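Local coordinates for cysteine desulfurase (PDB 5B89), which probably catalyses the pyridoxal-phosphate-dependent removal of sulfur from L-cysteine, releasing L-alanine and passing the sulfur to a sulfur carrier, at residues B[43-52]-B[234-242]; B[322-332]-B[406-414]. All blocks are in the same frame, centred on the assembly; numbering follows the deposited sequence.

Overall arrangement
Both contacts are buried, but at different depths: contact 1 has its centre about 11 Å from the centre of the chain, contact 2 about 28 Å. The two centres are about 28 Å apart and they share no helix or strand. Contact 1 joins two largely irregular segments, 43-52 and 234-242, through hydroxyls, backbone carbonyls and a water, beside the cofactor and against the second subunit. Contact 2 packs helix 309-329 on helix 400-415 through leucine, valine and phenylalanine side chains, away from the active site, with charged groups along its partly exposed border. Polar bonds thus dominate beside the cofactor and apolar packing in the outlying helix pair, Pro-49 on Met-239 and the ion pairs of Arg-322 excepted.

Contact 1: residues B[43-52]-B[234-242]; sequences TATSLTPKPV and GHKGPMGPT. With ALA (alanine), chain H; PLP (pyridoxal-5'-phosphate), chain G.
The His-235 imidazole meets Thr-45 and Ala-44 at its edge, close to the ring plane, where a phosphate oxygen of the cofactor also lies; CG of Lys-236 lies over one face, nearer its rim than its middle. ND1 hydrogen-bonds Thr-45 OG1 at 2.7 Å, either atom being a possible donor, while NE2 donates to O1P of pyridoxal phosphate at 2.9 Å with an N-H...O angle of 157°. Held at both nitrogens, the ring has its rotation fixed, and Thr-45 OG1 is also bonded to Arg-64 of the second subunit. With His-235 cut back to an alanine, O1P is likely to lose this N-H donor and Thr-45 OG1 its ring partner. Lys-236 runs extended past the carbonyls of Thr-43 and Ala-44, its NZ covalently bonded to PLP C4A; this is the lysine that carries the cofactor in fold-type I enzymes, here in the loop following strand 229-233 of the seven-stranded sheet. Thr-43 O comes 3.4 Å from CA of the alanine ligand and Ala-44 CA 3.8 Å from its OXT; Asn-185 and Arg-391 also bind this ligand. The lysine loop makes a type I turn from Lys-236 to Met-239. Segment 43-52 follows it: Ser-46 N donates to His-235 O at 3.0 Å, in the carbonyl plane and nearly straight (N-H...O 169°). With chi1 at 60°, Ser-46 OG lies between its own backbone N and carbonyl carbon and faces the carbonyl oxygens of His-235 and Lys-236. A water donates to Ser-46 OG and Gly-240 O and also bonds Thr-48 OG1, which Arg-64 of the second subunit holds as well. Pro-49 CD packs on Met-239 CB at 3.8 Å, and Val-52 sets CG2 3.5 Å from Met-239 O, a buried oxygen with no polar partner.

Contact 2: residues B[322-332]-B[406-414]; sequences RTTEGLDELEV and FLGVMEELV
Arg-322 has CG anti to its backbone N but bends at chi2 (64°), which folds the guanidinium over Leu-407, whose CD1 lies 3.7 Å from CZ against the middle of one face; NE pairs with Glu-404 in a salt bridge, and Glu-329 OE2 reaches the edge in plane, 3.5 Å from NH1. Thr-323 CG2 lies 4.0 Å from Phe-406 CE2, their side chains crossing at about a right angle. Leu-407 CD2 rests 3.8 Å from Gly-326 CA, and a CB on this glycine would collide with CD1 of the same leucine; Leu-407 fits as a knob into the hole formed by Arg-322, Thr-323, Gly-326 and Leu-327. Leu-327 CD2 touches both Phe-406 and Leu-407. Leu-330 CD1 packs on Met-410 CB at 3.8 Å, while CD2 lies against CB and CG of Glu-411, whose carboxylate pairs with Lys-415. A Schellman motif at Glu-331 ends the helix and turns the chain, bringing Val-332 CG2 to 3.8 Å from Val-414 CG2. The helical segments run nearly parallel, axes 10.3 Å apart and crossing at -18°. Leu-327, Val-332 and Met-410 also pack on Phe-349 of strand 346-349, and Phe-406 and Met-410 meet Leu-363 of helix 356-365.

Contact 1: residues B[43-52]-B[234-242]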
loop_
_atom_site.group_PDB
_atom_site.type_symbol
_atom_site.label_atom_id
_atom_site.label_comp_id
_atom_site.label_asym_id
_atom_site.label_seq_id
_atom_site.Cartn_x
_atom_site.Cartn_y
_atom_site.Cartn_z
ATOM N N THR B 43 -12.299 -7.520 14.240
ATOM C CA THR B 43 -10.836 -7.622 14.486
ATOM C C THR B 43 -10.151 -7.827 13.158
ATOM O O THR B 43 -9.004 -7.287 12.963
ATOM C CB THR B 43 -10.544 -8.693 15.506
ATOM O OG1 THR B 43 -11.086 -8.188 16.737
ATOM C CG2 THR B 43 -9.095 -8.881 15.700
ATOM N N ALA B 44 -10.754 -8.570 12.202
ATOM C CA ALA B 44 -10.161 -8.836 10.916
ATOM C C ALA B 44 -10.237 -7.594 10.072
ATOM O O ALA B 44 -9.216 -7.210 9.453
ATOM C CB ALA B 44 -10.810 -9.976 10.219
ATOM N N THR B 45 -11.385 -6.980 10.050
ATOM C CA THR B 45 -11.578 -5.755 9.321
ATOM C C THR B 45 -12.957 -5.209 9.696
ATOM O O THR B 45 -13.803 -5.940 10.010
ATOM C CB THR B 45 -11.422 -5.953 7.780
ATOM O OG1 THR B 45 -11.023 -4.753 7.150
ATOM C CG2 THR B 45 -12.692 -6.437 7.151
ATOM N N SER B 46 -13.105 -3.912 9.669
ATOM C CA SER B 46 -14.403 -3.339 9.942
ATOM C C SER B 46 -15.262 -3.250 8.699
ATOM O O SER B 46 -14.788 -3.414 7.637
ATOM C CB SER B 46 -14.255 -1.915 10.496
ATOM O OG SER B 46 -13.594 -1.060 9.597
ATOM N N LEU B 47 -16.546 -2.988 8.899
ATOM C CA LEU B 47 -17.454 -2.686 7.829
ATOM C C LEU B 47 -17.217 -1.190 7.600
ATOM O O LEU B 47 -16.726 -0.528 8.417
ATOM C CB LEU B 47 -18.911 -2.936 8.223
ATOM C CG LEU B 47 -19.186 -4.392 8.478
ATOM C CD1 LEU B 47 -20.661 -4.542 8.849
ATOM C CD2 LEU B 47 -18.878 -5.192 7.231
ATOM N N THR B 48 -17.573 -0.705 6.442
ATOM C CA THR B 48 -17.271 0.642 6.024
ATOM C C THR B 48 -18.527 1.482 5.786
ATOM O O THR B 48 -19.321 1.117 5.033
ATOM C CB THR B 48 -16.450 0.561 4.706
ATOM O OG1 THR B 48 -15.360 -0.355 4.851
ATOM C CG2 THR B 48 -15.943 1.915 4.275
ATOM N N PRO B 49 -18.651 2.600 6.461
ATOM C CA PRO B 49 -19.855 3.443 6.284
ATOM C C PRO B 49 -19.848 4.110 4.908
ATOM O O PRO B 49 -18.836 4.492 4.348
ATOM C CB PRO B 49 -19.692 4.468 7.388
ATOM C CG PRO B 49 -18.455 4.176 8.122
ATOM C CD PRO B 49 -17.728 3.056 7.490
ATOM N N LYS B 50 -21.061 4.413 4.476
ATOM C CA LYS B 50 -21.215 5.100 3.185
ATOM C C LYS B 50 -20.505 6.356 3.053
ATOM O O LYS B 50 -19.933 6.660 2.020
ATOM C CB LYS B 50 -22.707 5.293 2.881
ATOM C CG LYS B 50 -23.324 4.025 2.488
ATOM C CD LYS B 50 -24.865 4.172 2.375
ATOM C CE LYS B 50 -25.277 5.248 1.404
ATOM N NZ LYS B 50 -25.160 4.759 0.018
ATOM N N PRO B 51 -20.433 7.189 4.084
ATOM C CA PRO B 51 -19.693 8.433 3.922
ATOM C C PRO B 51 -18.193 8.279 3.621
ATOM O O PRO B 51 -17.623 9.105 3.033
ATOM C CB PRO B 51 -19.890 9.137 5.262
ATOM C CG PRO B 51 -21.193 8.651 5.731
ATOM C CD PRO B 51 -21.283 7.224 5.281
ATOM N N VAL B 52 -17.595 7.185 4.032
ATOM C CA VAL B 52 -16.203 6.946 3.764
ATOM C C VAL B 52 -16.043 6.579 2.260
ATOM O O VAL B 52 -15.192 7.028 1.606
ATOM C CB VAL B 52 -15.669 5.850 4.676
ATOM C CG1 VAL B 52 -14.308 5.390 4.204
ATOM C CG2 VAL B 52 -15.644 6.345 6.136
ATOM N N GLY B 234 -5.840 1.401 8.660
ATOM C CA GLY B 234 -7.089 2.073 8.424
ATOM C C GLY B 234 -8.303 1.232 8.312
ATOM O O GLY B 234 -9.389 1.664 8.684
ATOM N N HIS B 235 -8.142 -0.002 7.872
ATOM C CA HIS B 235 -9.289 -0.883 7.616
ATOM C C HIS B 235 -9.952 -1.541 8.796
ATOM O O HIS B 235 -10.941 -2.161 8.690
ATOM C CB HIS B 235 -8.941 -1.964 6.599
ATOM C CG HIS B 235 -7.992 -3.000 7.102
ATOM N ND1 HIS B 235 -8.425 -4.179 7.630
ATOM C CD2 HIS B 235 -6.648 -3.032 7.171
ATOM C CE1 HIS B 235 -7.392 -4.889 8.011
ATOM N NE2 HIS B 235 -6.296 -4.222 7.737
ATOM N N LYS B 236 -9.312 -1.356 9.924
ATOM C CA LYS B 236 -9.799 -1.902 11.180
ATOM C C LYS B 236 -10.678 -0.906 11.933
ATOM O O LYS B 236 -11.580 -0.449 11.364
ATOM C CB LYS B 236 -8.643 -2.461 12.012
ATOM C CG LYS B 236 -8.042 -3.741 11.380
ATOM C CD LYS B 236 -6.867 -4.323 12.113
ATOM C CE LYS B 236 -6.315 -5.591 11.444
ATOM N NZ LYS B 236 -5.731 -6.367 12.545
ATOM N N GLY B 237 -10.387 -0.591 13.198
ATOM C CA GLY B 237 -11.271 0.234 13.912
ATOM C C GLY B 237 -11.591 1.593 13.334
ATOM O O GLY B 237 -12.679 2.147 13.557
ATOM N N PRO B 238 -10.650 2.247 12.606
ATOM C CA PRO B 238 -10.931 3.587 12.074
ATOM C C PRO B 238 -12.027 3.636 10.977
ATOM O O PRO B 238 -12.315 4.743 10.509
ATOM C CB PRO B 238 -9.579 4.058 11.464
ATOM C CG PRO B 238 -8.581 3.350 12.301
ATOM C CD PRO B 238 -9.193 1.991 12.560
ATOM N N MET B 239 -12.508 2.480 10.507
ATOM C CA MET B 239 -13.642 2.402 9.550
ATOM C C MET B 239 -13.142 2.986 8.185
ATOM O O MET B 239 -13.976 3.536 7.436
ATOM C CB MET B 239 -14.936 3.127 10.034
ATOM C CG MET B 239 -15.498 2.266 11.147
ATOM S SD MET B 239 -17.160 2.949 11.561
ATOM C CE MET B 239 -17.361 2.631 13.268
ATOM N N GLY B 240 -11.890 2.864 7.858
ATOM C CA GLY B 240 -11.308 3.269 6.601
ATOM C C GLY B 240 -11.233 2.121 5.647
ATOM O O GLY B 240 -11.597 1.005 5.852
ATOM N N PRO B 241 -10.677 2.486 4.472
ATOM C CA PRO B 241 -10.481 1.505 3.389
ATOM C C PRO B 241 -9.336 0.568 3.594
ATOM O O PRO B 241 -8.515 0.794 4.550
ATOM C CB PRO B 241 -10.241 2.333 2.121
ATOM C CG PRO B 241 -9.518 3.518 2.695
ATOM C CD PRO B 241 -10.176 3.815 4.089
ATOM N N THR B 242 -9.184 -0.476 2.784
ATOM C CA THR B 242 -7.994 -1.313 2.801
ATOM C C THR B 242 -6.870 -0.559 2.115
ATOM O O THR B 242 -7.033 0.467 1.458
ATOM C CB THR B 242 -8.284 -2.656 2.126
ATOM O OG1 THR B 242 -8.662 -2.413 0.740
ATOM C CG2 THR B 242 -9.377 -3.388 2.809
HETATM N N ALA H . -5.251 -8.638 12.918
HETATM C CA ALA H . -6.413 -9.305 12.149
HETATM C C ALA H . -6.873 -10.714 12.597
HETATM O O ALA H . -6.548 -11.045 13.762
HETATM C CB ALA H . -6.261 -9.388 10.617
HETATM O OXT ALA H . -7.641 -11.510 11.940
HETATM N N1 PLP G . -1.303 -6.437 14.922
HETATM C C2 PLP G . -2.505 -6.641 15.527
HETATM C C2A PLP G . -2.639 -6.596 17.033
HETATM C C3 PLP G . -3.592 -6.936 14.684
HETATM O O3 PLP G . -4.814 -7.142 15.235
HETATM C C4 PLP G . -3.428 -6.928 13.276
HETATM C C4A PLP G . -4.675 -7.325 12.390
HETATM C C5 PLP G . -2.148 -6.621 12.748
HETATM C C6 PLP G . -1.071 -6.394 13.577
HETATM C C5A PLP G . -1.960 -6.659 11.234
HETATM O O4P PLP G . -2.727 -5.570 10.635
HETATM P P PLP G . -2.665 -5.583 9.087
HETATM O O1P PLP G . -3.552 -4.496 8.710
HETATM O O2P PLP G . -3.207 -6.952 8.669
HETATM O O3P PLP G . -1.273 -5.441 8.680
HETATM O O HOH W 1 -13.813 -0.043 7.032
#

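Contact 2: residues B[322-332]-B[406-414]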
loop_
_atom_site.group_PDB
_atom_site.type_symbol
_atom_site.label_atom_id
_atom_site.label_comp_id
_atom_site.label_asym_id
_atom_site.label_seq_id
_atom_site.Cartn_x
_atom_site.Cartn_y
_atom_site.Cartn_z
ATOM N N ARG B 322 -22.364 -8.782 27.946
ATOM C CA ARG B 322 -23.449 -9.731 27.700
ATOM C C ARG B 322 -22.990 -11.021 27.032
ATOM O O ARG B 322 -23.436 -12.045 27.375
ATOM C CB ARG B 322 -24.607 -9.072 26.972
ATOM C CG ARG B 322 -25.754 -10.020 26.670
ATOM C CD ARG B 322 -26.386 -10.534 27.960
ATOM N NE ARG B 322 -27.483 -11.406 27.590
ATOM C CZ ARG B 322 -27.658 -12.622 28.019
ATOM N NH1 ARG B 322 -26.862 -13.127 28.895
ATOM N NH2 ARG B 322 -28.650 -13.348 27.552
ATOM N N THR B 323 -22.059 -10.939 26.081
ATOM C CA THR B 323 -21.552 -12.101 25.460
ATOM C C THR B 323 -20.923 -13.077 26.424
ATOM O O THR B 323 -21.204 -14.250 26.403
ATOM C CB THR B 323 -20.519 -11.793 24.264
ATOM O OG1 THR B 323 -21.244 -10.947 23.332
ATOM C CG2 THR B 323 -20.058 -12.977 23.637
ATOM N N THR B 324 -19.982 -12.578 27.206
ATOM C CA THR B 324 -19.263 -13.447 28.154
ATOM C C THR B 324 -20.177 -14.071 29.252
ATOM O O THR B 324 -20.029 -15.221 29.495
ATOM C CB THR B 324 -18.066 -12.635 28.802
ATOM O OG1 THR B 324 -18.533 -11.474 29.428
ATOM C CG2 THR B 324 -16.972 -12.357 27.715
ATOM N N GLU B 325 -21.062 -13.244 29.750
ATOM C CA GLU B 325 -22.086 -13.725 30.731
ATOM C C GLU B 325 -22.903 -14.827 30.081
ATOM O O GLU B 325 -23.170 -15.901 30.677
ATOM C CB GLU B 325 -22.921 -12.609 31.206
ATOM C CG GLU B 325 -22.181 -11.766 32.223
ATOM C CD GLU B 325 -22.829 -10.404 32.502
ATOM O OE1 GLU B 325 -23.977 -10.069 32.035
ATOM O OE2 GLU B 325 -22.279 -9.551 33.306
ATOM N N GLY B 326 -23.323 -14.584 28.832
ATOM C CA GLY B 326 -24.123 -15.614 28.151
ATOM C C GLY B 326 -23.359 -16.897 27.861
ATOM O O GLY B 326 -23.890 -18.035 27.927
ATOM N N LEU B 327 -22.080 -16.820 27.558
ATOM C CA LEU B 327 -21.282 -17.952 27.357
ATOM C C LEU B 327 -21.076 -18.717 28.654
ATOM O O LEU B 327 -21.010 -19.979 28.632
ATOM C CB LEU B 327 -19.921 -17.564 26.660
ATOM C CG LEU B 327 -20.078 -17.063 25.209
ATOM C CD1 LEU B 327 -18.657 -16.748 24.700
ATOM C CD2 LEU B 327 -20.725 -18.060 24.310
ATOM N N ASP B 328 -20.924 -17.983 29.726
ATOM C CA ASP B 328 -20.792 -18.637 31.033
ATOM C C ASP B 328 -22.075 -19.425 31.306
ATOM O O ASP B 328 -21.970 -20.555 31.842
ATOM C CB ASP B 328 -20.571 -17.648 32.130
ATOM C CG ASP B 328 -19.169 -17.079 32.158
ATOM O OD1 ASP B 328 -18.249 -17.722 31.668
ATOM O OD2 ASP B 328 -19.019 -16.121 32.913
ATOM N N GLU B 329 -23.218 -18.859 30.964
ATOM C CA GLU B 329 -24.518 -19.574 31.219
ATOM C C GLU B 329 -24.536 -20.846 30.404
ATOM O O GLU B 329 -25.146 -21.865 30.852
ATOM C CB GLU B 329 -25.692 -18.692 30.893
ATOM C CG GLU B 329 -26.009 -17.543 31.799
ATOM C CD GLU B 329 -27.019 -16.532 31.215
ATOM O OE1 GLU B 329 -27.559 -15.747 32.020
ATOM O OE2 GLU B 329 -27.255 -16.438 29.975
ATOM N N LEU B 330 -23.909 -20.891 29.211
ATOM C CA LEU B 330 -23.845 -22.105 28.409
ATOM C C LEU B 330 -22.713 -23.038 28.658
ATOM O O LEU B 330 -22.557 -24.069 27.983
ATOM C CB LEU B 330 -23.787 -21.703 26.941
ATOM C CG LEU B 330 -24.975 -20.909 26.467
ATOM C CD1 LEU B 330 -24.732 -20.394 25.037
ATOM C CD2 LEU B 330 -26.285 -21.719 26.534
ATOM N N GLU B 331 -21.869 -22.697 29.641
ATOM C CA GLU B 331 -20.686 -23.450 29.938
ATOM C C GLU B 331 -19.748 -23.557 28.789
ATOM O O GLU B 331 -19.085 -24.554 28.564
ATOM C CB GLU B 331 -21.019 -24.815 30.584
ATOM C CG GLU B 331 -21.903 -24.556 31.793
ATOM C CD GLU B 331 -22.375 -25.843 32.425
ATOM O OE1 GLU B 331 -23.588 -26.108 32.389
ATOM O OE2 GLU B 331 -21.525 -26.595 32.877
ATOM N N VAL B 332 -19.686 -22.463 28.033
ATOM C CA VAL B 332 -18.800 -22.357 26.894
ATOM C C VAL B 332 -17.579 -21.547 27.349
ATOM O O VAL B 332 -17.691 -20.460 27.738
ATOM C CB VAL B 332 -19.464 -21.684 25.680
ATOM C CG1 VAL B 332 -18.430 -21.316 24.634
ATOM C CG2 VAL B 332 -20.519 -22.587 25.066
ATOM N N PHE B 406 -27.017 -14.267 18.622
ATOM C CA PHE B 406 -25.849 -15.083 18.673
ATOM C C PHE B 406 -25.947 -16.072 19.833
ATOM O O PHE B 406 -25.680 -17.190 19.655
ATOM C CB PHE B 406 -24.576 -14.181 18.810
ATOM C CG PHE B 406 -23.365 -14.872 19.317
ATOM C CD1 PHE B 406 -22.549 -15.516 18.478
ATOM C CD2 PHE B 406 -23.023 -14.826 20.638
ATOM C CE1 PHE B 406 -21.429 -16.158 18.925
ATOM C CE2 PHE B 406 -21.903 -15.467 21.093
ATOM C CZ PHE B 406 -21.111 -16.140 20.230
ATOM N N LEU B 407 -26.315 -15.583 21.004
ATOM C CA LEU B 407 -26.409 -16.468 22.189
ATOM C C LEU B 407 -27.501 -17.575 22.007
ATOM O O LEU B 407 -27.296 -18.690 22.400
ATOM C CB LEU B 407 -26.660 -15.671 23.434
ATOM C CG LEU B 407 -25.435 -14.815 23.957
ATOM C CD1 LEU B 407 -25.868 -14.014 25.113
ATOM C CD2 LEU B 407 -24.277 -15.715 24.309
ATOM N N GLY B 408 -28.536 -17.193 21.318
ATOM C CA GLY B 408 -29.577 -18.162 20.960
ATOM C C GLY B 408 -29.124 -19.215 20.014
ATOM O O GLY B 408 -29.390 -20.416 20.183
ATOM N N VAL B 409 -28.283 -18.826 19.009
ATOM C CA VAL B 409 -27.708 -19.800 18.168
ATOM C C VAL B 409 -26.654 -20.705 18.825
ATOM O O VAL B 409 -26.624 -21.889 18.636
ATOM C CB VAL B 409 -27.093 -19.154 16.844
ATOM C CG1 VAL B 409 -26.356 -20.152 15.972
ATOM C CG2 VAL B 409 -28.124 -18.379 16.140
ATOM N N MET B 410 -25.825 -20.130 19.709
ATOM C CA MET B 410 -24.896 -20.887 20.491
ATOM C C MET B 410 -25.600 -21.915 21.424
ATOM O O MET B 410 -25.098 -23.016 21.586
ATOM C CB MET B 410 -23.980 -20.001 21.330
ATOM C CG MET B 410 -22.936 -19.242 20.518
ATOM S SD MET B 410 -21.848 -20.246 19.552
ATOM C CE MET B 410 -21.070 -21.275 20.759
ATOM N N GLU B 411 -26.747 -21.489 21.927
ATOM C CA GLU B 411 -27.524 -22.372 22.830
ATOM C C GLU B 411 -28.030 -23.605 22.061
ATOM O O GLU B 411 -27.840 -24.700 22.510
ATOM C CB GLU B 411 -28.624 -21.552 23.450
ATOM C CG GLU B 411 -29.509 -22.351 24.420
ATOM C CD GLU B 411 -30.569 -21.521 25.087
ATOM O OE1 GLU B 411 -30.371 -20.279 25.353
ATOM O OE2 GLU B 411 -31.661 -22.134 25.360
ATOM N N GLU B 412 -28.565 -23.372 20.859
ATOM C CA GLU B 412 -29.016 -24.441 20.018
ATOM C C GLU B 412 -27.845 -25.343 19.628
ATOM O O GLU B 412 -27.958 -26.592 19.762
ATOM C CB GLU B 412 -29.735 -23.812 18.847
ATOM C CG GLU B 412 -30.266 -24.641 17.668
ATOM C CD GLU B 412 -31.127 -23.763 16.698
ATOM O OE1 GLU B 412 -30.969 -22.502 16.710
ATOM O OE2 GLU B 412 -31.967 -24.317 15.935
ATOM N N LEU B 413 -26.674 -24.779 19.299
ATOM C CA LEU B 413 -25.548 -25.570 18.992
ATOM C C LEU B 413 -25.134 -26.464 20.110
ATOM O O LEU B 413 -24.862 -27.599 19.884
ATOM C CB LEU B 413 -24.394 -24.645 18.560
ATOM C CG LEU B 413 -23.092 -25.201 18.077
ATOM C CD1 LEU B 413 -22.355 -24.024 17.458
ATOM C CD2 LEU B 413 -22.232 -25.768 19.139
ATOM N N VAL B 414 -24.968 -25.910 21.279
ATOM C CA VAL B 414 -24.508 -26.655 22.450
ATOM C C VAL B 414 -25.517 -27.770 22.809
ATOM O O VAL B 414 -25.136 -28.899 23.002
ATOM C CB VAL B 414 -24.240 -25.668 23.602
ATOM C CG1 VAL B 414 -24.008 -26.357 24.933
ATOM C CG2 VAL B 414 -23.003 -24.803 23.231
#